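Local coordinates for protein fructuronate-tagaturonate epimerase UxaE from Cohnella laeviribosi in complex with 1 glycerol (Cohnella laeviribosi, PDB 6IL9) that probably interconverts D-fructuronate and D-tagaturonate by epimerisation, as a zinc-containing TIM-barrel enzyme, at residues H117-I125 with Y135-V146. Sequence-based numbering, arbitrary orientation.
Sequences HPILAQQSI and YKQVIDAAAYAV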
loop_
_atom_site.group_PDB
_atom_site.type_symbol
_atom_site.label_atom_id
_atom_site.label_comp_id
_atom_site.label_asym_id
_atom_site.label_seq_id
_atom_site.Cartn_x
_atom_site.Cartn_y
_atom_site.Cartn_z
ATOM N N HIS A 117 -7.608 -8.953 -6.674
ATOM C CA HIS A 117 -7.299 -9.449 -5.338
ATOM C C HIS A 117 -6.780 -8.312 -4.490
ATOM O O HIS A 117 -5.896 -7.574 -4.944
ATOM C CB HIS A 117 -6.245 -10.552 -5.398
ATOM C CG HIS A 117 -6.651 -11.727 -6.222
ATOM N ND1 HIS A 117 -7.669 -12.577 -5.846
ATOM C CD2 HIS A 117 -6.171 -12.205 -7.395
ATOM C CE1 HIS A 117 -7.808 -13.520 -6.761
ATOM N NE2 HIS A 117 -6.909 -13.320 -7.709
ATOM N N PRO A 118 -7.282 -8.152 -3.264
ATOM C CA PRO A 118 -6.845 -7.026 -2.427
ATOM C C PRO A 118 -5.622 -7.324 -1.586
ATOM O O PRO A 118 -5.569 -8.347 -0.900
ATOM C CB PRO A 118 -8.066 -6.768 -1.534
ATOM C CG PRO A 118 -8.672 -8.160 -1.352
ATOM C CD PRO A 118 -8.388 -8.915 -2.655
ATOM N N ILE A 119 -4.632 -6.437 -1.628
ATOM C CA ILE A 119 -3.556 -6.434 -0.644
ATOM C C ILE A 119 -4.041 -5.488 0.451
ATOM O O ILE A 119 -3.813 -4.279 0.408
ATOM C CB ILE A 119 -2.220 -6.010 -1.254
ATOM C CG1 ILE A 119 -1.960 -6.780 -2.561
ATOM C CG2 ILE A 119 -1.085 -6.237 -0.245
ATOM C CD1 ILE A 119 -1.966 -8.313 -2.432
ATOM N N LEU A 120 -4.761 -6.050 1.426
ATOM C CA LEU A 120 -5.490 -5.219 2.389
ATOM C C LEU A 120 -4.600 -4.698 3.497
ATOM O O LEU A 120 -4.941 -3.695 4.135
ATOM C CB LEU A 120 -6.627 -6.009 3.031
ATOM C CG LEU A 120 -7.914 -6.239 2.286
ATOM C CD1 LEU A 120 -8.768 -7.107 3.191
ATOM C CD2 LEU A 120 -8.608 -4.908 2.027
ATOM N N ALA A 121 -3.504 -5.395 3.780
ATOM C CA ALA A 121 -2.531 -4.996 4.785
ATOM C C ALA A 121 -1.308 -4.494 4.039
ATOM O O ALA A 121 -0.574 -5.284 3.439
ATOM C CB ALA A 121 -2.179 -6.170 5.702
ATOM N N GLN A 122 -1.090 -3.188 4.059
ATOM C CA GLN A 122 0.048 -2.625 3.336
ATOM C C GLN A 122 0.427 -1.323 4.014
ATOM O O GLN A 122 -0.353 -0.373 3.971
ATOM C CB GLN A 122 -0.305 -2.391 1.867
ATOM C CG GLN A 122 0.742 -1.580 1.122
ATOM C CD GLN A 122 0.130 -0.694 0.061
ATOM O OE1 GLN A 122 -0.300 -1.173 -0.982
ATOM N NE2 GLN A 122 0.083 0.606 0.322
ATOM N N GLN A 123 1.603 -1.282 4.642
ATOM C CA GLN A 123 2.128 -0.047 5.215
ATOM C C GLN A 123 3.642 -0.076 5.090
ATOM O O GLN A 123 4.262 -1.146 5.134
ATOM C CB GLN A 123 1.727 0.124 6.692
ATOM C CG GLN A 123 0.281 0.587 6.926
ATOM C CD GLN A 123 0.069 2.028 6.510
ATOM O OE1 GLN A 123 0.286 2.951 7.303
ATOM N NE2 GLN A 123 -0.341 2.237 5.260
ATOM N N SER A 124 4.229 1.104 4.919
ATOM C CA SER A 124 5.677 1.247 4.863
ATOM C C SER A 124 6.252 1.412 6.264
ATOM O O SER A 124 5.545 1.746 7.216
ATOM C CB SER A 124 6.082 2.452 4.009
ATOM O OG SER A 124 5.753 3.672 4.660
ATOM N N ILE A 125 7.567 1.185 6.364
ATOM C CA ILE A 125 8.282 1.391 7.621
ATOM C C ILE A 125 8.120 2.830 8.093
ATOM O O ILE A 125 7.906 3.091 9.284
ATOM C CB ILE A 125 9.767 1.010 7.453
ATOM C CG1 ILE A 125 9.909 -0.492 7.231
ATOM C CG2 ILE A 125 10.566 1.441 8.663
ATOM C CD1 ILE A 125 9.480 -1.321 8.427
ATOM N N TYR A 135 3.406 -3.698 12.570
ATOM C CA TYR A 135 2.883 -4.540 11.496
ATOM C C TYR A 135 1.815 -5.511 11.992
ATOM O O TYR A 135 0.926 -5.896 11.223
ATOM C CB TYR A 135 4.022 -5.305 10.819
ATOM C CG TYR A 135 4.586 -4.600 9.602
ATOM C CD1 TYR A 135 3.774 -3.812 8.792
ATOM C CD2 TYR A 135 5.927 -4.715 9.276
ATOM C CE1 TYR A 135 4.293 -3.162 7.677
ATOM C CE2 TYR A 135 6.456 -4.069 8.175
ATOM C CZ TYR A 135 5.640 -3.297 7.376
ATOM O OH TYR A 135 6.188 -2.661 6.271
ATOM N N LYS A 136 1.885 -5.937 13.256
ATOM C CA LYS A 136 0.830 -6.805 13.768
ATOM C C LYS A 136 -0.535 -6.141 13.649
ATOM O O LYS A 136 -1.506 -6.782 13.239
ATOM C CB LYS A 136 1.114 -7.179 15.225
ATOM C CG LYS A 136 2.257 -8.148 15.374
ATOM C CD LYS A 136 2.579 -8.372 16.845
ATOM C CE LYS A 136 3.479 -9.581 17.019
ATOM N NZ LYS A 136 3.739 -9.870 18.461
ATOM N N GLN A 137 -0.620 -4.847 13.982
ATOM C CA GLN A 137 -1.893 -4.140 13.896
ATOM C C GLN A 137 -2.376 -4.020 12.456
ATOM O O GLN A 137 -3.585 -4.056 12.200
ATOM C CB GLN A 137 -1.761 -2.752 14.518
ATOM C CG GLN A 137 -1.260 -2.771 15.944
ATOM C CD GLN A 137 -1.081 -1.374 16.475
ATOM O OE1 GLN A 137 -0.208 -0.640 16.026
ATOM N NE2 GLN A 137 -1.923 -0.987 17.423
ATOM N N VAL A 138 -1.451 -3.862 11.504
ATOM C CA VAL A 138 -1.858 -3.722 10.108
ATOM C C VAL A 138 -2.525 -5.007 9.621
ATOM O O VAL A 138 -3.610 -4.978 9.023
ATOM C CB VAL A 138 -0.646 -3.324 9.239
ATOM C CG1 VAL A 138 -1.044 -3.216 7.774
ATOM C CG2 VAL A 138 -0.085 -1.980 9.726
ATOM N N ILE A 139 -1.910 -6.162 9.904
ATOM C CA ILE A 139 -2.543 -7.421 9.530
ATOM C C ILE A 139 -3.803 -7.659 10.364
ATOM O O ILE A 139 -4.812 -8.135 9.837
ATOM C CB ILE A 139 -1.548 -8.595 9.630
ATOM C CG1 ILE A 139 -0.422 -8.431 8.596
ATOM C CG2 ILE A 139 -2.268 -9.928 9.400
ATOM C CD1 ILE A 139 0.573 -9.627 8.546
ATOM N N ASP A 140 -3.783 -7.296 11.663
ATOM C CA ASP A 140 -4.991 -7.418 12.487
ATOM C C ASP A 140 -6.181 -6.762 11.797
ATOM O O ASP A 140 -7.260 -7.353 11.688
ATOM C CB ASP A 140 -4.809 -6.754 13.863
ATOM C CG ASP A 140 -3.887 -7.524 14.813
ATOM O OD1 ASP A 140 -3.590 -8.723 14.601
ATOM O OD2 ASP A 140 -3.464 -6.896 15.815
ATOM N N ALA A 141 -5.999 -5.515 11.350
ATOM C CA ALA A 141 -7.109 -4.765 10.770
ATOM C C ALA A 141 -7.629 -5.444 9.508
ATOM O O ALA A 141 -8.841 -5.520 9.291
ATOM C CB ALA A 141 -6.675 -3.324 10.475
ATOM N N ALA A 142 -6.719 -5.973 8.675
ATOM C CA ALA A 142 -7.142 -6.663 7.458
ATOM C C ALA A 142 -7.865 -7.971 7.765
ATOM O O ALA A 142 -8.870 -8.293 7.121
ATOM C CB ALA A 142 -5.933 -6.934 6.557
ATOM N N ALA A 143 -7.360 -8.747 8.731
ATOM C CA ALA A 143 -7.996 -10.019 9.064
ATOM C C ALA A 143 -9.392 -9.803 9.627
ATOM O O ALA A 143 -10.334 -10.529 9.282
ATOM C CB ALA A 143 -7.139 -10.799 10.068
ATOM N N TYR A 144 -9.542 -8.819 10.506
ATOM C CA TYR A 144 -10.859 -8.549 11.062
ATOM C C TYR A 144 -11.800 -7.993 10.005
ATOM O O TYR A 144 -13.016 -8.214 10.074
ATOM C CB TYR A 144 -10.727 -7.592 12.242
ATOM C CG TYR A 144 -10.324 -8.260 13.540
ATOM C CD1 TYR A 144 -11.104 -9.269 14.090
ATOM C CD2 TYR A 144 -9.181 -7.870 14.218
ATOM C CE1 TYR A 144 -10.751 -9.874 15.283
ATOM C CE2 TYR A 144 -8.813 -8.481 15.414
ATOM C CZ TYR A 144 -9.608 -9.469 15.937
ATOM O OH TYR A 144 -9.246 -10.056 17.132
ATOM N N ALA A 145 -11.258 -7.276 9.020
ATOM C CA ALA A 145 -12.086 -6.736 7.951
ATOM C C ALA A 145 -12.695 -7.846 7.102
ATOM O O ALA A 145 -13.891 -7.808 6.789
ATOM C CB ALA A 145 -11.263 -5.792 7.079
ATOM N N VAL A 146 -11.891 -8.833 6.693
ATOM C CA VAL A 146 -12.480 -9.873 5.847
ATOM C C VAL A 146 -13.435 -10.734 6.658
ATOM O O VAL A 146 -14.403 -11.272 6.115
ATOM C CB VAL A 146 -11.414 -10.739 5.143
ATOM C CG1 VAL A 146 -10.572 -9.892 4.209
ATOM C CG2 VAL A 146 -10.546 -11.496 6.150
HETATM O O HOH W 1 -4.574 -2.865 7.375
#
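Strand 117-124 and helix 135-146 run nearly antiparallel, at 156°, with axes 7.0 Å apart at closest approach, and the CA atoms of Ala121 and Ile139 are near neighbours across the contact. The CB of Ala121 sits between Val138 and Ala142, 3.8 Å from Val138 CG1 and 3.9 Å from Ala142 CB. The alanines at this point are consistent with the close approach. Val138 spreads its two methyls along the strand. Its CG1, anti to the backbone N (chi1 178°), reaches Ala121 and the backbone N of Gln122, while Val138 CG2 meets Gln123 CG at 3.8 Å. At the other end Leu120 CD1 presses tightly on Val146 CG1, at 3.5 Å. This is barrel strand against outer helix in the TIM barrel: Leu120, Ala121 and Gln123 point to the helix, and Gln122 points the other way, where its NE2 bonds to Thr367 O. The Gln123 chain bends back at chi2 (-70°), and Gln123 NE2 donates to Gln122 O at 2.9 Å, on a lone pair. Tyr135 OH donates to Gln123 O at 2.7 Å, with that oxygen at the ring edge. Ile125 CD1 approaches the same ring at CE2, and Phe176 also meets it. A phenylalanine in place of Tyr135 would probably leave Gln123 O without the hydroxyl that donates to it. A water lies 2.8 Å from Val138 O, placed to donate to it, with a weak, longer contact to Leu120 O.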